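Local atomic coordinates of VIN1 (Oscarella pearsei, PDB entry 6BFI), a protein that binds actin filaments and, as a vinculin-family protein of a sponge, may play a role in cell-cell adhesion. Residues P648-E653 / L722-K727; A660-K665 / I670-A675. One frame throughout, in Å; residues are numbered along the deposited sequence.

Contact 1. Residues P648-E653 / L722-K727; sequences PAEMQE and LIRMAK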
# COMPACT_ATOMS: atom_id res chain seq x y z
N PRO A 648 -21.42 29.18 -13.72
CA PRO A 648 -20.71 30.43 -14.02
C PRO A 648 -19.88 30.29 -15.29
O PRO A 648 -19.59 29.19 -15.76
CB PRO A 648 -19.82 30.63 -12.79
CG PRO A 648 -19.68 29.27 -12.19
CD PRO A 648 -20.98 28.58 -12.45
N ALA A 649 -19.50 31.45 -15.84
CA ALA A 649 -18.76 31.46 -17.11
C ALA A 649 -17.46 30.68 -17.01
O ALA A 649 -17.04 30.05 -17.99
CB ALA A 649 -18.49 32.90 -17.54
N GLU A 650 -16.81 30.71 -15.85
CA GLU A 650 -15.54 30.00 -15.68
C GLU A 650 -15.74 28.49 -15.79
O GLU A 650 -15.10 27.82 -16.60
CB GLU A 650 -14.93 30.38 -14.32
CG GLU A 650 -13.43 30.56 -14.34
CD GLU A 650 -12.91 31.17 -13.05
OE1 GLU A 650 -13.72 31.40 -12.13
OE2 GLU A 650 -11.69 31.43 -12.96
N MET A 651 -16.64 27.94 -14.97
CA MET A 651 -16.89 26.51 -14.99
C MET A 651 -17.57 26.07 -16.28
O MET A 651 -17.44 24.91 -16.68
CB MET A 651 -17.72 26.10 -13.78
CG MET A 651 -17.11 26.51 -12.44
SD MET A 651 -15.51 25.74 -12.12
CE MET A 651 -14.38 27.06 -12.53
N GLN A 652 -18.31 26.98 -16.93
CA GLN A 652 -18.92 26.65 -18.22
C GLN A 652 -17.85 26.51 -19.30
O GLN A 652 -17.87 25.56 -20.09
CB GLN A 652 -19.95 27.71 -18.60
CG GLN A 652 -20.37 27.68 -20.06
CD GLN A 652 -21.16 26.44 -20.43
OE1 GLN A 652 -21.72 25.76 -19.56
NE2 GLN A 652 -21.20 26.12 -21.72
N GLU A 653 -16.92 27.47 -19.35
CA GLU A 653 -15.81 27.36 -20.29
C GLU A 653 -14.98 26.11 -20.01
O GLU A 653 -14.51 25.44 -20.94
CB GLU A 653 -14.94 28.61 -20.23
CG GLU A 653 -13.73 28.56 -21.16
CD GLU A 653 -12.80 29.74 -20.97
OE1 GLU A 653 -13.20 30.70 -20.28
OE2 GLU A 653 -11.67 29.70 -21.50
N LEU A 722 -4.25 32.24 -11.81
CA LEU A 722 -3.56 31.02 -11.40
C LEU A 722 -3.59 30.84 -9.89
O LEU A 722 -3.93 29.77 -9.38
CB LEU A 722 -2.12 31.04 -11.92
CG LEU A 722 -1.19 29.94 -11.41
CD1 LEU A 722 -1.80 28.55 -11.61
CD2 LEU A 722 0.17 30.03 -12.09
N ILE A 723 -3.25 31.90 -9.15
CA ILE A 723 -3.21 31.80 -7.69
C ILE A 723 -4.61 31.55 -7.13
O ILE A 723 -4.82 30.62 -6.33
CB ILE A 723 -2.58 33.07 -7.09
CG1 ILE A 723 -1.14 33.23 -7.58
CG2 ILE A 723 -2.65 33.03 -5.57
CD1 ILE A 723 -0.47 34.50 -7.11
N ARG A 724 -5.57 32.37 -7.54
CA ARG A 724 -6.95 32.21 -7.08
C ARG A 724 -7.49 30.83 -7.43
O ARG A 724 -8.17 30.19 -6.62
CB ARG A 724 -7.83 33.30 -7.68
CG ARG A 724 -9.31 33.15 -7.40
CD ARG A 724 -10.11 34.25 -8.08
NE ARG A 724 -9.83 34.32 -9.51
CZ ARG A 724 -10.45 33.58 -10.42
NH1 ARG A 724 -11.38 32.70 -10.05
NH2 ARG A 724 -10.14 33.70 -11.71
N MET A 725 -7.19 30.35 -8.64
CA MET A 725 -7.65 29.02 -9.04
C MET A 725 -7.03 27.94 -8.16
O MET A 725 -7.71 26.98 -7.79
CB MET A 725 -7.32 28.78 -10.51
CG MET A 725 -7.93 27.51 -11.07
SD MET A 725 -9.71 27.46 -10.78
CE MET A 725 -10.25 28.88 -11.73
N ALA A 726 -5.75 28.08 -7.82
CA ALA A 726 -5.11 27.12 -6.92
C ALA A 726 -5.79 27.11 -5.56
O ALA A 726 -6.02 26.04 -4.99
CB ALA A 726 -3.63 27.44 -6.78
N LYS A 727 -6.11 28.29 -5.03
CA LYS A 727 -6.78 28.35 -3.73
C LYS A 727 -8.17 27.72 -3.80
O LYS A 727 -8.59 27.03 -2.87
CB LYS A 727 -6.85 29.79 -3.24
CG LYS A 727 -5.48 30.42 -2.99
CD LYS A 727 -5.57 31.61 -2.05
CE LYS A 727 -5.27 32.91 -2.76
NZ LYS A 727 -5.36 34.08 -1.83

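Contact 2. Residues A660-K665 / I670-A675; sequences APLPPK and IHHAAA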
# COMPACT_ATOMS: atom_id res chain seq x y z
N ALA A 660 -14.62 19.10 -25.16
CA ALA A 660 -13.98 19.22 -26.47
C ALA A 660 -12.86 18.19 -26.58
O ALA A 660 -12.45 17.60 -25.58
CB ALA A 660 -13.45 20.64 -26.66
N PRO A 661 -12.36 17.94 -27.79
CA PRO A 661 -11.23 17.01 -27.93
C PRO A 661 -10.04 17.44 -27.10
O PRO A 661 -9.85 18.62 -26.79
CB PRO A 661 -10.92 17.07 -29.43
CG PRO A 661 -12.24 17.39 -30.05
CD PRO A 661 -12.94 18.31 -29.09
N LEU A 662 -9.22 16.46 -26.73
CA LEU A 662 -8.10 16.70 -25.85
C LEU A 662 -7.06 17.60 -26.52
O LEU A 662 -6.84 17.49 -27.73
CB LEU A 662 -7.44 15.38 -25.44
CG LEU A 662 -8.14 14.58 -24.34
CD1 LEU A 662 -7.55 13.18 -24.25
CD2 LEU A 662 -8.00 15.30 -23.01
N PRO A 663 -6.43 18.49 -25.77
CA PRO A 663 -5.29 19.24 -26.31
C PRO A 663 -4.13 18.30 -26.60
O PRO A 663 -4.13 17.15 -26.13
CB PRO A 663 -4.93 20.22 -25.18
CG PRO A 663 -6.14 20.25 -24.29
CD PRO A 663 -6.74 18.89 -24.39
N PRO A 664 -3.14 18.73 -27.39
CA PRO A 664 -1.95 17.90 -27.58
C PRO A 664 -1.30 17.55 -26.25
O PRO A 664 -1.18 18.39 -25.36
CB PRO A 664 -1.04 18.78 -28.44
CG PRO A 664 -1.99 19.67 -29.18
CD PRO A 664 -3.12 19.94 -28.23
N LYS A 665 -0.89 16.28 -26.13
CA LYS A 665 -0.42 15.77 -24.85
C LYS A 665 0.79 16.54 -24.33
O LYS A 665 0.92 16.75 -23.12
CB LYS A 665 -0.09 14.28 -24.98
CG LYS A 665 0.22 13.84 -26.40
CD LYS A 665 0.81 12.44 -26.43
CE LYS A 665 -0.09 11.43 -25.73
NZ LYS A 665 0.50 10.06 -25.73
N ILE A 670 -1.61 19.13 -17.28
CA ILE A 670 -2.61 19.38 -16.25
C ILE A 670 -4.01 19.16 -16.81
O ILE A 670 -4.87 18.56 -16.16
CB ILE A 670 -2.44 20.80 -15.68
CG1 ILE A 670 -1.05 20.97 -15.08
CG2 ILE A 670 -3.51 21.09 -14.64
CD1 ILE A 670 -0.77 22.38 -14.57
N HIS A 671 -4.25 19.64 -18.03
CA HIS A 671 -5.56 19.46 -18.65
C HIS A 671 -5.86 17.99 -18.89
O HIS A 671 -7.01 17.56 -18.74
CB HIS A 671 -5.63 20.24 -19.97
CG HIS A 671 -6.99 20.27 -20.59
ND1 HIS A 671 -7.57 19.17 -21.17
CD2 HIS A 671 -7.88 21.28 -20.72
CE1 HIS A 671 -8.77 19.49 -21.63
NE2 HIS A 671 -8.98 20.77 -21.37
N HIS A 672 -4.85 17.21 -19.27
CA HIS A 672 -5.07 15.78 -19.46
C HIS A 672 -5.44 15.09 -18.15
O HIS A 672 -6.36 14.27 -18.11
CB HIS A 672 -3.83 15.13 -20.07
CG HIS A 672 -3.73 15.31 -21.56
ND1 HIS A 672 -3.97 14.28 -22.44
CD2 HIS A 672 -3.42 16.39 -22.31
CE1 HIS A 672 -3.81 14.72 -23.68
NE2 HIS A 672 -3.48 15.99 -23.63
N ALA A 673 -4.73 15.42 -17.06
CA ALA A 673 -5.07 14.82 -15.77
C ALA A 673 -6.48 15.21 -15.33
O ALA A 673 -7.27 14.36 -14.88
CB ALA A 673 -4.04 15.22 -14.71
N ALA A 674 -6.81 16.49 -15.46
CA ALA A 674 -8.16 16.95 -15.15
C ALA A 674 -9.20 16.27 -16.03
O ALA A 674 -10.33 16.05 -15.58
CB ALA A 674 -8.24 18.47 -15.29
N ALA A 675 -8.84 15.93 -17.27
CA ALA A 675 -9.77 15.23 -18.15
C ALA A 675 -9.95 13.78 -17.75
O ALA A 675 -11.06 13.24 -17.89
CB ALA A 675 -9.27 15.31 -19.60

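Contact 1. Residues P648-E653 / L722-K727
E650 and R724 meet across the contact as carboxylate and guanidinium, reaching from opposite directions to form a salt bridge between two helices whose backbones lie well apart, the CA atoms of E650 and M725 being 10.4 Å from each other. The electrostatic grip is end-on. R724 offers NH1 and NH2, and both nitrogens converge on one oxygen. NH2 lies 3.0 Å from E650 OE2. NH1 lies 3.2 Å from the same OE2 and makes only a weak bond to E650 OE1, so the pairing is lopsided. OE2 lies nearly in the guanidinium plane and is met on its syn side; the two flat groups are turned 37° against each other. Long side chains suit this span: E650 runs extended beyond CG, and R724, with CG anti to the backbone N (chi1 173°), bends at chi3 to present its end.

The charges have further partners. Y708 hydrogen-bonds to E650 OE2, and D721 and E728 form salt bridges with R724, which probably helps hold the guanidinium in place.

The van der Waals part is small. M725, a flexible chain bent at chi2 and chi3, sets its thioether methyl CE against the carboxylate, 3.2 Å from E650 OE2. With helix 690-710 touching M651 and M725, this is a side-chain bridge between helices of the all-helical vinculin fold.

Contact 2. Residues A660-K665 / I670-A675
P663 lies over H671, and beside this pair the ring of H672 bonds to the P663 carbonyl; together they make the tight part of the contact. P663 CG sits 3.7 Å from the centroid of the H671 ring and 15° off its normal, a CH-pi contact, while P663 CD comes to 3.3 Å from H671 ND1. A rigid proline suits this place because its compact ring can lie on the imidazole face. M657 and L658 of helix 649-659 also touch the H671 side chain. Close by, L662 CD2 packs against the buried A675 CB at 3.6 Å.

H672 NE2 donates to P663 O at 2.8 Å, with the donor 44° out of the carbonyl plane and a bent N-H...O angle of 140°. Replacing H672 by an alanine would probably leave P663 O without this donor and L662 without the ring it flanks.

The outer side is looser. The exposed L662 stands over one face of H672 at a longer distance, whereas K665 brings CA and CB near the imidazole while the rest of its chain leads away. Such a proline-rich segment, folded back on the helix it leads into, forms the connection between two successive helices, 649-659 and 669-682, of the all-helical vinculin fold.

In the fold
From the N terminus, the chain passes many helices before entering helix 649-659, whose first turn supplies one side of contact 1. The loop that follows gives the first segment of contact 2, and after a few residues helix 669-682 supplies the second, closing a short local loop. The chain then runs through helix 690-710 to helix 718-745, where contact 1 closes a much longer loop, 69 residues apart at its nearest ends. Contact 2 is thus nested within contact 1. Their centres lie about 16 Å apart and their nearest atoms about 7 Å, so the contacts do not touch, and helix 690-710 borders both. Contact 1 ties helix 649-659 to helix 718-745, and contact 2 fastens the intervening loop onto helix 669-682.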